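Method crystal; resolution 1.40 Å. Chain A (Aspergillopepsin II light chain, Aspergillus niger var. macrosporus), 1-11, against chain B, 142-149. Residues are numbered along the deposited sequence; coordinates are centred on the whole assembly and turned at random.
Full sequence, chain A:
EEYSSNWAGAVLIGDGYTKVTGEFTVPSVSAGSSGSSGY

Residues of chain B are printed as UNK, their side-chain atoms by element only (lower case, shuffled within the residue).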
ATOM      1  N   GLU A   1     -15.843   1.725 -11.644  1.00 35.61           N
ATOM      2  CA  GLU A   1     -14.953   1.904 -10.453  1.00 35.59           C
ATOM      3  C   GLU A   1     -15.785   2.097  -9.188  1.00 34.18           C
ATOM      4  O   GLU A   1     -16.999   2.320  -9.254  1.00 34.77           O
ATOM      5  CB  GLU A   1     -14.066   3.147 -10.617  1.00 37.54           C
ATOM      6  CG  GLU A   1     -13.139   3.173 -11.831  1.00 40.25           C
ATOM      7  CD  GLU A   1     -12.226   4.402 -11.843  1.00 42.78           C
ATOM      8  OE1 GLU A   1     -12.613   5.445 -11.250  1.00 43.06           O
ATOM      9  OE2 GLU A   1     -11.115   4.318 -12.437  1.00 42.70           O
ATOM     10  N   GLU A   2     -15.103   2.076  -8.049  1.00 31.01           N
ATOM     11  CA  GLU A   2     -15.720   2.270  -6.738  1.00 28.39           C
ATOM     12  C   GLU A   2     -14.968   3.432  -6.097  1.00 25.19           C
ATOM     13  O   GLU A   2     -13.742   3.523  -6.229  1.00 23.85           O
ATOM     14  CB  GLU A   2     -15.540   1.019  -5.876  1.00 30.35           C
ATOM     15  CG  GLU A   2     -16.611  -0.051  -6.056  1.00 35.25           C
ATOM     16  CD  GLU A   2     -17.784   0.112  -5.088  1.00 38.93           C
ATOM     17  OE1 GLU A   2     -17.621   0.781  -4.030  1.00 40.86           O
ATOM     18  OE2 GLU A   2     -18.877  -0.434  -5.381  1.00 40.53           O
ATOM     19  N   TYR A   3     -15.704   4.377  -5.504  1.00 21.57           N
ATOM     20  CA  TYR A   3     -15.073   5.512  -4.846  1.00 18.77           C
ATOM     21  C   TYR A   3     -15.022   5.289  -3.359  1.00 15.17           C
ATOM     22  O   TYR A   3     -15.850   4.549  -2.804  1.00 14.85           O
ATOM     23  CB  TYR A   3     -15.827   6.813  -5.120  1.00 21.05           C
ATOM     24  CG  TYR A   3     -15.708   7.283  -6.548  1.00 25.22           C
ATOM     25  CD1 TYR A   3     -14.550   7.929  -7.002  1.00 26.17           C
ATOM     26  CD2 TYR A   3     -16.731   7.036  -7.467  1.00 26.82           C
ATOM     27  CE1 TYR A   3     -14.420   8.312  -8.338  1.00 28.13           C
ATOM     28  CE2 TYR A   3     -16.607   7.411  -8.799  1.00 28.53           C
ATOM     29  CZ  TYR A   3     -15.449   8.042  -9.232  1.00 29.47           C
ATOM     30  OH  TYR A   3     -15.325   8.376 -10.564  1.00 32.48           O
ATOM     31  N   SER A   4     -14.018   5.865  -2.734  1.00 11.61           N
ATOM     32  CA  SER A   4     -13.863   5.789  -1.290  1.00 10.14           C
ATOM     33  C   SER A   4     -13.184   7.089  -0.921  1.00  9.58           C
ATOM     34  O   SER A   4     -12.728   7.840  -1.781  1.00  8.94           O
ATOM     35  CB  SER A   4     -13.039   4.559  -0.873  1.00 10.02           C
ATOM     36  OG  SER A   4     -11.644   4.777  -1.003  1.00  8.82           O
ATOM     37  N   SER A   5     -13.183   7.413   0.371  1.00  9.30           N
ATOM     38  CA  SER A   5     -12.552   8.643   0.835  1.00  9.25           C
ATOM     39  C   SER A   5     -11.047   8.500   1.006  1.00  8.59           C
ATOM     40  O   SER A   5     -10.330   9.501   1.003  1.00  9.61           O
ATOM     41  CB  SER A   5     -13.092   9.012   2.235  1.00 10.73           C
ATOM     42  OG  SER A   5     -14.509   8.885   2.334  1.00 16.04           O
ATOM     43  N   ASN A   6     -10.594   7.262   1.188  1.00  6.57           N
ATOM     44  CA  ASN A   6      -9.191   7.048   1.530  1.00  7.09           C
ATOM     45  C   ASN A   6      -8.343   6.097   0.684  1.00  6.31           C
ATOM     46  O   ASN A   6      -7.117   6.202   0.746  1.00  6.22           O
ATOM     47  CB  ASN A   6      -9.134   6.585   2.971  1.00  7.98           C
ATOM     48  CG  ASN A   6      -9.983   5.347   3.241  1.00  8.91           C
ATOM     49  OD1 ASN A   6     -10.790   4.961   2.403  1.00  9.13           O
ATOM     50  ND2 ASN A   6      -9.813   4.748   4.402  1.00 10.75           N
ATOM     51  N   TRP A   7      -8.950   5.197  -0.078  1.00  5.53           N
ATOM     52  CA  TRP A   7      -8.188   4.238  -0.901  1.00  5.81           C
ATOM     53  C   TRP A   7      -8.340   4.412  -2.409  1.00  5.67           C
ATOM     54  O   TRP A   7      -9.432   4.545  -2.930  1.00  6.17           O
ATOM     55  CB  TRP A   7      -8.647   2.811  -0.640  1.00  5.64           C
ATOM     56  CG  TRP A   7      -8.238   2.161   0.640  1.00  6.29           C
ATOM     57  CD1 TRP A   7      -7.817   2.776   1.786  1.00  7.44           C
ATOM     58  CD2 TRP A   7      -8.264   0.744   0.922  1.00  6.73           C
ATOM     59  NE1 TRP A   7      -7.590   1.814   2.755  1.00  7.74           N
ATOM     60  CE2 TRP A   7      -7.856   0.580   2.263  1.00  7.34           C
ATOM     61  CE3 TRP A   7      -8.601  -0.395   0.161  1.00  6.67           C
ATOM     62  CZ2 TRP A   7      -7.776  -0.692   2.865  1.00  7.27           C
ATOM     63  CZ3 TRP A   7      -8.516  -1.652   0.761  1.00  6.92           C
ATOM     64  CH2 TRP A   7      -8.112  -1.785   2.100  1.00  7.79           C
ATOM     65  N   ALA A   8      -7.241   4.298  -3.133  1.00  5.27           N
ATOM     66  CA  ALA A   8      -7.289   4.324  -4.599  1.00  4.85           C
ATOM     67  C   ALA A   8      -6.396   3.147  -4.975  1.00  4.89           C
ATOM     68  O   ALA A   8      -5.428   2.852  -4.261  1.00  5.99           O
ATOM     69  CB  ALA A   8      -6.705   5.595  -5.156  1.00  5.98           C
ATOM     70  N   GLY A   9      -6.739   2.409  -6.024  1.00  4.37           N
ATOM     71  CA  GLY A   9      -5.911   1.276  -6.397  1.00  4.89           C
ATOM     72  C   GLY A   9      -6.710   0.079  -6.882  1.00  4.62           C
ATOM     73  O   GLY A   9      -7.817   0.232  -7.407  1.00  5.15           O
ATOM     74  N   ALA A  10      -6.183  -1.115  -6.644  1.00  3.78           N
ATOM     75  CA  ALA A  10      -6.823  -2.350  -7.092  1.00  5.16           C
ATOM     76  C   ALA A  10      -6.942  -3.347  -5.954  1.00  4.08           C
ATOM     77  O   ALA A  10      -5.962  -3.608  -5.259  1.00  4.42           O
ATOM     78  CB  ALA A  10      -6.015  -2.965  -8.235  1.00  5.91           C
ATOM     79  N   VAL A  11      -8.131  -3.932  -5.798  1.00  4.22           N
ATOM     80  CA  VAL A  11      -8.386  -4.916  -4.745  1.00  5.50           C
ATOM     81  C   VAL A  11      -8.960  -6.217  -5.328  1.00  5.92           C
ATOM     82  O   VAL A  11      -9.973  -6.193  -6.041  1.00  6.50           O
ATOM     83  CB  VAL A  11      -9.404  -4.380  -3.689  1.00  5.75           C
ATOM     84  CG1 VAL A  11      -9.517  -5.353  -2.517  1.00  6.71           C
ATOM     85  CG2 VAL A  11      -9.006  -2.983  -3.193  1.00  6.10           C
TER
ATOM     86  N   UNK B 142      -2.683 -11.882 -11.270  1.00 11.45           N
ATOM     87  CA  UNK B 142      -2.441 -10.458 -11.387  1.00  9.63           C
ATOM     88  C   UNK B 142      -3.692  -9.660 -11.058  1.00  9.31           C
ATOM     89  O   UNK B 142      -4.719 -10.230 -10.670  1.00  9.81           O
ATOM     90  N   UNK B 143      -3.659  -8.341 -11.272  1.00  9.39           N
ATOM     91  CA  UNK B 143      -4.804  -7.461 -10.988  1.00  9.85           C
ATOM     92  C   UNK B 143      -5.902  -7.305 -12.056  1.00 10.50           C
ATOM     93  O   UNK B 143      -6.823  -6.512 -11.872  1.00 10.41           O
ATOM     94  c   UNK B 143      -2.932  -6.132 -11.580  1.00 10.89           C
ATOM     95  c   UNK B 143      -4.124  -6.130 -10.673  1.00 10.76           C
ATOM     96  c   UNK B 143      -2.432  -7.564 -11.532  1.00  9.07           C
ATOM     97  N   UNK B 144      -5.843  -8.097 -13.126  1.00 11.18           N
ATOM     98  CA  UNK B 144      -6.809  -8.010 -14.231  1.00 12.42           C
ATOM     99  C   UNK B 144      -8.279  -7.915 -13.812  1.00 11.69           C
ATOM    100  O   UNK B 144      -9.010  -7.028 -14.259  1.00 11.93           O
ATOM    101  o   UNK B 144      -5.384  -9.212 -15.830  1.00 19.43           O
ATOM    102  c   UNK B 144      -6.653  -9.210 -15.180  1.00 14.65           C
ATOM    103  N   UNK B 145      -8.690  -8.822 -12.928  1.00 10.34           N
ATOM    104  CA  UNK B 145     -10.079  -8.892 -12.480  1.00 10.45           C
ATOM    105  C   UNK B 145     -10.350  -8.175 -11.164  1.00 10.17           C
ATOM    106  O   UNK B 145     -11.417  -8.354 -10.554  1.00 11.00           O
ATOM    107  c   UNK B 145     -10.454 -11.110 -13.668  1.00 12.29           C
ATOM    108  o   UNK B 145     -10.001 -12.264 -13.672  1.00 15.54           O
ATOM    109  c   UNK B 145     -10.515 -10.360 -12.352  1.00 11.61           C
ATOM    110  o   UNK B 145     -10.861 -10.558 -14.689  1.00 14.05           O
ATOM    111  N   UNK B 146      -9.402  -7.345 -10.746  1.00  8.83           N
ATOM    112  CA  UNK B 146      -9.533  -6.622  -9.491  1.00  8.12           C
ATOM    113  C   UNK B 146     -10.561  -5.507  -9.549  1.00  8.12           C
ATOM    114  O   UNK B 146     -10.899  -4.999 -10.619  1.00  9.43           O
ATOM    115  c   UNK B 146      -8.174  -6.043  -9.072  1.00  8.56           C
ATOM    116  N   UNK B 147     -11.121  -5.197  -8.392  1.00  7.08           N
ATOM    117  CA  UNK B 147     -12.057  -4.103  -8.268  1.00  8.19           C
ATOM    118  C   UNK B 147     -11.203  -2.821  -8.227  1.00  7.72           C
ATOM    119  O   UNK B 147     -10.237  -2.736  -7.468  1.00  7.60           O
ATOM    120  c   UNK B 147     -12.849  -4.246  -6.958  1.00 10.21           C
ATOM    121  c   UNK B 147     -13.699  -3.006  -6.695  1.00 10.86           C
ATOM    122  o   UNK B 147     -13.686  -5.410  -7.031  1.00 11.90           O
ATOM    123  N   UNK B 148     -11.533  -1.853  -9.067  1.00  7.47           N
ATOM    124  CA  UNK B 148     -10.782  -0.605  -9.129  1.00  7.86           C
ATOM    125  C   UNK B 148     -11.414   0.436  -8.226  1.00  8.31           C
ATOM    126  O   UNK B 148     -12.637   0.623  -8.251  1.00  9.17           O
ATOM    127  c   UNK B 148      -9.933  -1.069 -11.446  1.00  9.56           C
ATOM    128  c   UNK B 148     -10.100   1.302 -10.644  1.00  7.85           C
ATOM    129  c   UNK B 148     -10.722  -0.087 -10.587  1.00  8.02           C
ATOM    130  N   UNK B 149     -10.581   1.096  -7.431  1.00  8.09           N
ATOM    131  CA  UNK B 149     -11.042   2.119  -6.503  1.00  9.74           C
ATOM    132  C   UNK B 149     -10.329   3.444  -6.710  1.00  7.39           C
ATOM    133  O   UNK B 149      -9.156   3.472  -7.093  1.00  5.63           O
ATOM    134  s   UNK B 149     -11.471   0.387  -2.785  1.00 27.21           S
ATOM    135  c   UNK B 149     -11.769   0.635  -4.533  1.00 18.96           C
ATOM    136  c   UNK B 149     -10.805   1.683  -5.050  1.00 12.89           C
ATOM    137  c   UNK B 149     -12.507  -1.030  -2.492  1.00 24.53           C
TER

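Position 142 has backbone atoms and no side-chain atom. It lies out of reach of chain A. It is G142(B).

Position 143 has three side-chain carbons, and they close a ring onto its own backbone N. Its CB lies 4.4 Å from A10(A) CB, a light apolar contact. The ring identifies P143(B). Its carbonyl O accepts a hydrogen bond from the backbone N of position 146 at 2.9 Å, within a type I beta turn.

Position 144 carries one carbon and then one oxygen. It sits within the turn, exposed, and does not touch the chain A stretch. This is S144(B), with chi1 in the m well.

Position 145 has two side-chain carbons, the second carrying two oxygens. The CA-to-CB bond points away from chain A, and no contact is made. A carboxylate on so short a stem is aspartate, D145(B). Asparagine would give the same count with a nitrogen in place of one oxygen.

Position 146 has a single side-chain carbon. Its CA-to-CB bond points toward chain A, and its CB packs 3.9 Å from A10(A) CB. Its CA is 3.5 Å from V11(A) O. This is A146(B).

Position 147 has one carbon that carries an oxygen and another carbon. The terminal carbon of position 147 lies 4.2 Å from E2(A) CG. This beta-branched pattern is T147(B), chi1 m. Its backbone pairs with V11(A) in both directions: T147(B) N donates to V11(A) O at 2.8 Å, and V11(A) N donates to T147(B) O at 2.9 Å.

Position 148 has three side-chain carbons, one branching to two, with no ring. One branch carbon of position 148 comes 3.7 Å from E1(A) OE2. This is V148(B), chi1 t. It faces A10(A) as a non-hydrogen-bonded antiparallel pair, so its N and O are not used there. V148(B) O instead accepts from E2(A) N at 2.9 Å.

Position 149 has an unbranched chain of two carbons, a sulfur and a last carbon. The sulfur of position 149 lies 4.2 Å from W7(A) CE3, an oblique approach to the ring. The last carbon of position 149 lies 4.1 Å from V11(A) CG2. This is M149(B), extended beyond its m chi1 with chi2 and chi3 both t. M149(B) N donates to G9(A) O at 2.9 Å, and G9(A) N donates to M149(B) O at 2.8 Å.

The contact is chiefly a backbone one. Strand 147-149 is flanked by two parts of chain A. Residues 9 to 11 run antiparallel to it and share four hydrogen bonds with it; E2(A) pairs with M149(B) in parallel fashion, and the E2(A) N bond joins that side. Chain A turns a corner at G9(A), whose backbone angles would jam a CB against the preceding carbonyl O. Side chains alternate about the sheet. A10(A) and V148(B) share one face; E2(A), V11(A), T147(B) and M149(B) share the other. M149(B) has the largest covered area and reaches both W7(A) and V11(A). In all, 641 Å² is buried between the stretches.

Chain B, residues 142-149: GPSDATVM
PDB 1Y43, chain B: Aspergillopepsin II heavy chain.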